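Long-range contact in alcohol dehydrogenase superfamily protein (Novosphingobium aromaticivorans, PDB 3GAZ), which is probably an NADP-dependent oxidoreductase of the medium-chain dehydrogenase/reductase (alcohol dehydrogenase) superfamily: residues Leu131-Asp144 with His280-Val292. Sequence-based numbering, arbitrary orientation.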
loop_
_atom_site.group_PDB
_atom_site.type_symbol
_atom_site.label_atom_id
_atom_site.label_comp_id
_atom_site.label_asym_id
_atom_site.label_seq_id
_atom_site.Cartn_x
_atom_site.Cartn_y
_atom_site.Cartn_z
ATOM N N LEU A 131 12.673 8.732 16.758
ATOM C CA LEU A 131 12.301 7.753 17.778
ATOM C C LEU A 131 11.245 6.681 17.437
ATOM O O LEU A 131 11.439 5.503 17.728
ATOM C CB LEU A 131 11.854 8.521 19.029
ATOM C CG LEU A 131 12.074 7.960 20.436
ATOM C CD1 LEU A 131 13.518 7.515 20.627
ATOM C CD2 LEU A 131 11.719 9.056 21.447
ATOM N N PRO A 132 10.124 7.071 16.805
ATOM C CA PRO A 132 9.046 6.129 16.457
ATOM C C PRO A 132 9.375 4.693 16.021
ATOM O O PRO A 132 9.192 3.759 16.797
ATOM C CB PRO A 132 8.253 6.895 15.403
ATOM C CG PRO A 132 8.361 8.312 15.897
ATOM C CD PRO A 132 9.851 8.405 16.238
ATOM N N LEU A 133 9.856 4.505 14.797
ATOM C CA LEU A 133 10.151 3.153 14.312
ATOM C C LEU A 133 11.057 2.318 15.202
ATOM O O LEU A 133 10.690 1.205 15.591
ATOM C CB LEU A 133 10.751 3.184 12.902
ATOM C CG LEU A 133 11.186 1.805 12.372
ATOM C CD1 LEU A 133 9.989 0.848 12.345
ATOM C CD2 LEU A 133 11.781 1.953 10.978
ATOM N N VAL A 134 12.239 2.834 15.523
ATOM C CA VAL A 134 13.156 2.066 16.348
ATOM C C VAL A 134 12.624 1.789 17.748
ATOM O O VAL A 134 12.873 0.716 18.288
ATOM C CB VAL A 134 14.570 2.726 16.431
ATOM C CG1 VAL A 134 15.169 2.828 15.029
ATOM C CG2 VAL A 134 14.497 4.088 17.099
ATOM N N PHE A 135 11.886 2.731 18.335
ATOM C CA PHE A 135 11.334 2.500 19.671
ATOM C C PHE A 135 10.306 1.373 19.607
ATOM O O PHE A 135 10.324 0.440 20.414
ATOM C CB PHE A 135 10.642 3.750 20.227
ATOM C CG PHE A 135 10.107 3.561 21.625
ATOM C CD1 PHE A 135 10.915 3.809 22.734
ATOM C CD2 PHE A 135 8.822 3.056 21.830
ATOM C CE1 PHE A 135 10.456 3.549 24.031
ATOM C CE2 PHE A 135 8.349 2.790 23.126
ATOM C CZ PHE A 135 9.171 3.038 24.229
ATOM N N ILE A 136 9.395 1.480 18.646
ATOM C CA ILE A 136 8.357 0.478 18.459
ATOM C C ILE A 136 8.988 -0.885 18.169
ATOM O O ILE A 136 8.531 -1.910 18.673
ATOM C CB ILE A 136 7.415 0.881 17.300
ATOM C CG1 ILE A 136 6.556 2.072 17.734
ATOM C CG2 ILE A 136 6.540 -0.295 16.889
ATOM C CD1 ILE A 136 5.710 2.659 16.623
ATOM N N THR A 137 10.045 -0.893 17.364
ATOM C CA THR A 137 10.717 -2.138 17.027
ATOM C C THR A 137 11.308 -2.750 18.297
ATOM O O THR A 137 11.115 -3.936 18.577
ATOM C CB THR A 137 11.831 -1.897 15.985
ATOM O OG1 THR A 137 11.245 -1.401 14.772
ATOM C CG2 THR A 137 12.580 -3.186 15.689
ATOM N N ALA A 138 12.005 -1.928 19.076
ATOM C CA ALA A 138 12.615 -2.381 20.323
ATOM C C ALA A 138 11.563 -2.875 21.313
ATOM O O ALA A 138 11.755 -3.891 21.989
ATOM C CB ALA A 138 13.412 -1.245 20.951
ATOM N N TRP A 139 10.452 -2.153 21.391
ATOM C CA TRP A 139 9.373 -2.496 22.312
ATOM C C TRP A 139 8.652 -3.797 21.957
ATOM O O TRP A 139 8.347 -4.606 22.841
ATOM C CB TRP A 139 8.360 -1.352 22.371
ATOM C CG TRP A 139 7.283 -1.546 23.393
ATOM C CD1 TRP A 139 6.135 -2.276 23.258
ATOM C CD2 TRP A 139 7.266 -1.015 24.723
ATOM N NE1 TRP A 139 5.402 -2.228 24.425
ATOM C CE2 TRP A 139 6.073 -1.460 25.338
ATOM C CE3 TRP A 139 8.145 -0.201 25.454
ATOM C CZ2 TRP A 139 5.737 -1.121 26.656
ATOM C CZ3 TRP A 139 7.808 0.137 26.768
ATOM C CH2 TRP A 139 6.612 -0.323 27.351
ATOM N N GLU A 140 8.372 -4.007 20.675
ATOM C CA GLU A 140 7.676 -5.223 20.281
ATOM C C GLU A 140 8.496 -6.453 20.633
ATOM O O GLU A 140 7.943 -7.491 20.983
ATOM C CB GLU A 140 7.367 -5.224 18.782
ATOM C CG GLU A 140 6.520 -4.045 18.334
ATOM C CD GLU A 140 5.800 -4.303 17.025
ATOM O OE1 GLU A 140 6.409 -4.894 16.104
ATOM O OE2 GLU A 140 4.619 -3.900 16.918
ATOM N N GLY A 141 9.817 -6.329 20.549
ATOM C CA GLY A 141 10.675 -7.456 20.857
ATOM C C GLY A 141 10.863 -7.688 22.341
ATOM O O GLY A 141 10.690 -8.807 22.837
ATOM N N LEU A 142 11.206 -6.622 23.055
ATOM C CA LEU A 142 11.456 -6.693 24.489
ATOM C C LEU A 142 10.227 -6.877 25.368
ATOM O O LEU A 142 10.289 -7.575 26.379
ATOM C CB LEU A 142 12.190 -5.436 24.956
ATOM C CG LEU A 142 13.590 -5.167 24.406
ATOM C CD1 LEU A 142 14.041 -3.774 24.845
ATOM C CD2 LEU A 142 14.553 -6.237 24.896
ATOM N N VAL A 143 9.121 -6.242 24.998
ATOM C CA VAL A 143 7.912 -6.326 25.809
ATOM C C VAL A 143 6.834 -7.246 25.244
ATOM O O VAL A 143 6.474 -8.237 25.878
ATOM C CB VAL A 143 7.322 -4.918 26.044
ATOM C CG1 VAL A 143 6.102 -5.000 26.956
ATOM C CG2 VAL A 143 8.387 -4.012 26.655
ATOM N N ASP A 144 6.322 -6.928 24.059
ATOM C CA ASP A 144 5.283 -7.753 23.453
ATOM C C ASP A 144 5.684 -9.225 23.314
ATOM O O ASP A 144 4.947 -10.114 23.738
ATOM C CB ASP A 144 4.882 -7.199 22.079
ATOM C CG ASP A 144 4.221 -5.833 22.166
ATOM O OD1 ASP A 144 3.577 -5.547 23.194
ATOM O OD2 ASP A 144 4.329 -5.047 21.200
ATOM N N HIS A 280 -2.206 0.299 18.878
ATOM C CA HIS A 280 -1.048 -0.128 19.659
ATOM C C HIS A 280 0.157 0.785 19.404
ATOM O O HIS A 280 1.005 0.964 20.279
ATOM C CB HIS A 280 -0.698 -1.579 19.309
ATOM C CG HIS A 280 0.353 -2.184 20.188
ATOM N ND1 HIS A 280 0.300 -2.120 21.564
ATOM C CD2 HIS A 280 1.466 -2.897 19.887
ATOM C CE1 HIS A 280 1.335 -2.767 22.072
ATOM N NE2 HIS A 280 2.057 -3.247 21.076
ATOM N N PHE A 281 0.232 1.360 18.206
ATOM C CA PHE A 281 1.345 2.243 17.865
ATOM C C PHE A 281 1.369 3.490 18.737
ATOM O O PHE A 281 2.380 3.779 19.377
ATOM C CB PHE A 281 1.283 2.632 16.387
ATOM C CG PHE A 281 2.050 1.703 15.487
ATOM C CD1 PHE A 281 2.278 0.380 15.859
ATOM C CD2 PHE A 281 2.554 2.152 14.272
ATOM C CE1 PHE A 281 3.001 -0.482 15.034
ATOM C CE2 PHE A 281 3.275 1.302 13.441
ATOM C CZ PHE A 281 3.500 -0.021 13.825
ATOM N N GLY A 282 0.264 4.227 18.756
ATOM C CA GLY A 282 0.198 5.425 19.576
ATOM C C GLY A 282 0.412 5.081 21.040
ATOM O O GLY A 282 0.997 5.855 21.800
ATOM N N GLU A 283 -0.066 3.910 21.444
ATOM C CA GLU A 283 0.091 3.475 22.823
ATOM C C GLU A 283 1.565 3.287 23.165
ATOM O O GLU A 283 2.021 3.734 24.216
ATOM C CB GLU A 283 -0.672 2.169 23.057
ATOM C CG GLU A 283 -2.189 2.314 23.020
ATOM C CD GLU A 283 -2.708 3.316 24.036
ATOM O OE1 GLU A 283 -2.739 4.526 23.725
ATOM O OE2 GLU A 283 -3.076 2.895 25.153
HETATM N N MSE A 284 2.309 2.627 22.282
HETATM C CA MSE A 284 3.733 2.409 22.522
HETATM C C MSE A 284 4.478 3.748 22.564
HETATM O O MSE A 284 5.387 3.925 23.368
HETATM C CB MSE A 284 4.347 1.498 21.441
HETATM C CG MSE A 284 4.027 -0.006 21.594
HETATM SE SE MSE A 284 4.891 -1.109 20.411
HETATM C CE MSE A 284 3.912 -0.776 18.906
ATOM N N LEU A 285 4.083 4.692 21.712
ATOM C CA LEU A 285 4.745 5.995 21.691
ATOM C C LEU A 285 4.450 6.788 22.964
ATOM O O LEU A 285 5.197 7.697 23.330
ATOM C CB LEU A 285 4.334 6.779 20.438
ATOM C CG LEU A 285 4.823 6.131 19.130
ATOM C CD1 LEU A 285 4.403 6.977 17.939
ATOM C CD2 LEU A 285 6.341 5.980 19.160
ATOM N N ARG A 286 3.362 6.431 23.637
ATOM C CA ARG A 286 2.993 7.071 24.894
ATOM C C ARG A 286 3.946 6.541 25.963
ATOM O O ARG A 286 4.321 7.253 26.895
ATOM C CB ARG A 286 1.548 6.732 25.254
ATOM C CG ARG A 286 0.603 7.893 25.061
ATOM C CD ARG A 286 -0.722 7.430 24.505
ATOM N NE ARG A 286 -1.069 8.249 23.355
ATOM C CZ ARG A 286 -1.696 7.811 22.273
ATOM N NH1 ARG A 286 -2.068 6.542 22.167
ATOM N NH2 ARG A 286 -1.940 8.656 21.288
ATOM N N GLU A 287 4.334 5.280 25.809
ATOM C CA GLU A 287 5.273 4.648 26.727
ATOM C C GLU A 287 6.604 5.370 26.572
ATOM O O GLU A 287 7.277 5.671 27.552
ATOM C CB GLU A 287 5.469 3.176 26.367
ATOM C CG GLU A 287 4.265 2.286 26.583
ATOM C CD GLU A 287 3.928 2.107 28.047
ATOM O OE1 GLU A 287 4.828 2.292 28.900
ATOM O OE2 GLU A 287 2.764 1.768 28.343
ATOM N N ALA A 288 6.973 5.643 25.324
ATOM C CA ALA A 288 8.224 6.329 25.025
ATOM C C ALA A 288 8.244 7.715 25.673
ATOM O O ALA A 288 9.237 8.110 26.280
ATOM C CB ALA A 288 8.398 6.448 23.514
ATOM N N ASP A 289 7.133 8.439 25.547
ATOM C CA ASP A 289 6.996 9.777 26.119
ATOM C C ASP A 289 7.158 9.724 27.641
ATOM O O ASP A 289 7.812 10.579 28.235
ATOM C CB ASP A 289 5.629 10.357 25.731
ATOM C CG ASP A 289 5.363 11.726 26.342
ATOM O OD1 ASP A 289 6.314 12.519 26.524
ATOM O OD2 ASP A 289 4.182 12.016 26.621
ATOM N N ALA A 290 6.565 8.710 28.264
ATOM C CA ALA A 290 6.657 8.542 29.713
ATOM C C ALA A 290 8.105 8.314 30.148
ATOM O O ALA A 290 8.510 8.748 31.229
ATOM C CB ALA A 290 5.795 7.380 30.157
ATOM N N LEU A 291 8.882 7.632 29.306
ATOM C CA LEU A 291 10.285 7.363 29.607
ATOM C C LEU A 291 11.137 8.607 29.404
ATOM O O LEU A 291 12.097 8.834 30.139
ATOM C CB LEU A 291 10.816 6.217 28.738
ATOM C CG LEU A 291 10.191 4.848 29.023
ATOM C CD1 LEU A 291 10.831 3.790 28.138
ATOM C CD2 LEU A 291 10.380 4.501 30.494
ATOM N N VAL A 292 10.795 9.409 28.402
ATOM C CA VAL A 292 11.532 10.644 28.153
ATOM C C VAL A 292 11.291 11.561 29.350
ATOM O O VAL A 292 12.218 12.158 29.898
ATOM C CB VAL A 292 11.031 11.364 26.882
ATOM C CG1 VAL A 292 11.661 12.753 26.790
ATOM C CG2 VAL A 292 11.384 10.549 25.643
#
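Phe135, Ile136 and Trp139 of helix 132-145 pack against Met284, Ala288 and neighbouring residues of helix 278-293 in a buried helix-helix contact; segments 132-144 and 280-292 run almost at right angles (97°). Pro132 and Phe281 also touch Leu94 of strand 90-94, while Phe135 meets Ile170 of helix 162-173. Met284, a selenomethionine, is the knob, held in a hole formed by Ile136, Trp139, Glu140 and Asp144. Its SE lies 3.3 Å from Trp139 CD1 in an oblique Met-aromatic contact, and the bend at its last torsion (chi3 -76°) brings CE tightly onto Ile136 CG2. Ala288 CB stands over the centre of the Phe135 ring in a CH-pi contact, 3.4 Å from the centroid, while Leu291 CD1 meets that ring's edge. Ile136 CD1 lies over the centre of one face of Phe281, again CH-pi, 4.0 Å from the centroid. Glu287 CG lies over one face of Trp139's six-membered ring, and Val143 CG2 over the opposite face of the indole. With an alanine in place of this tryptophan, the Met284 selenium would probably lose its aromatic partner and the Glu287 chain would be left freer to turn. At the partly exposed end, His280 NE2 donates a nearly straight 2.9 Å hydrogen bond to the syn side of Asp144 OD2, in the plane of the imidazole. Thr137 O is hydrogen-bonded to Tyr221 OH. This knob-into-hole crossing joins the helices before the first and after the last strand of the parallel sheet, ordered 3-2-1-4-5-6 as in the Rossmann-type domain of medium-chain dehydrogenases/reductases.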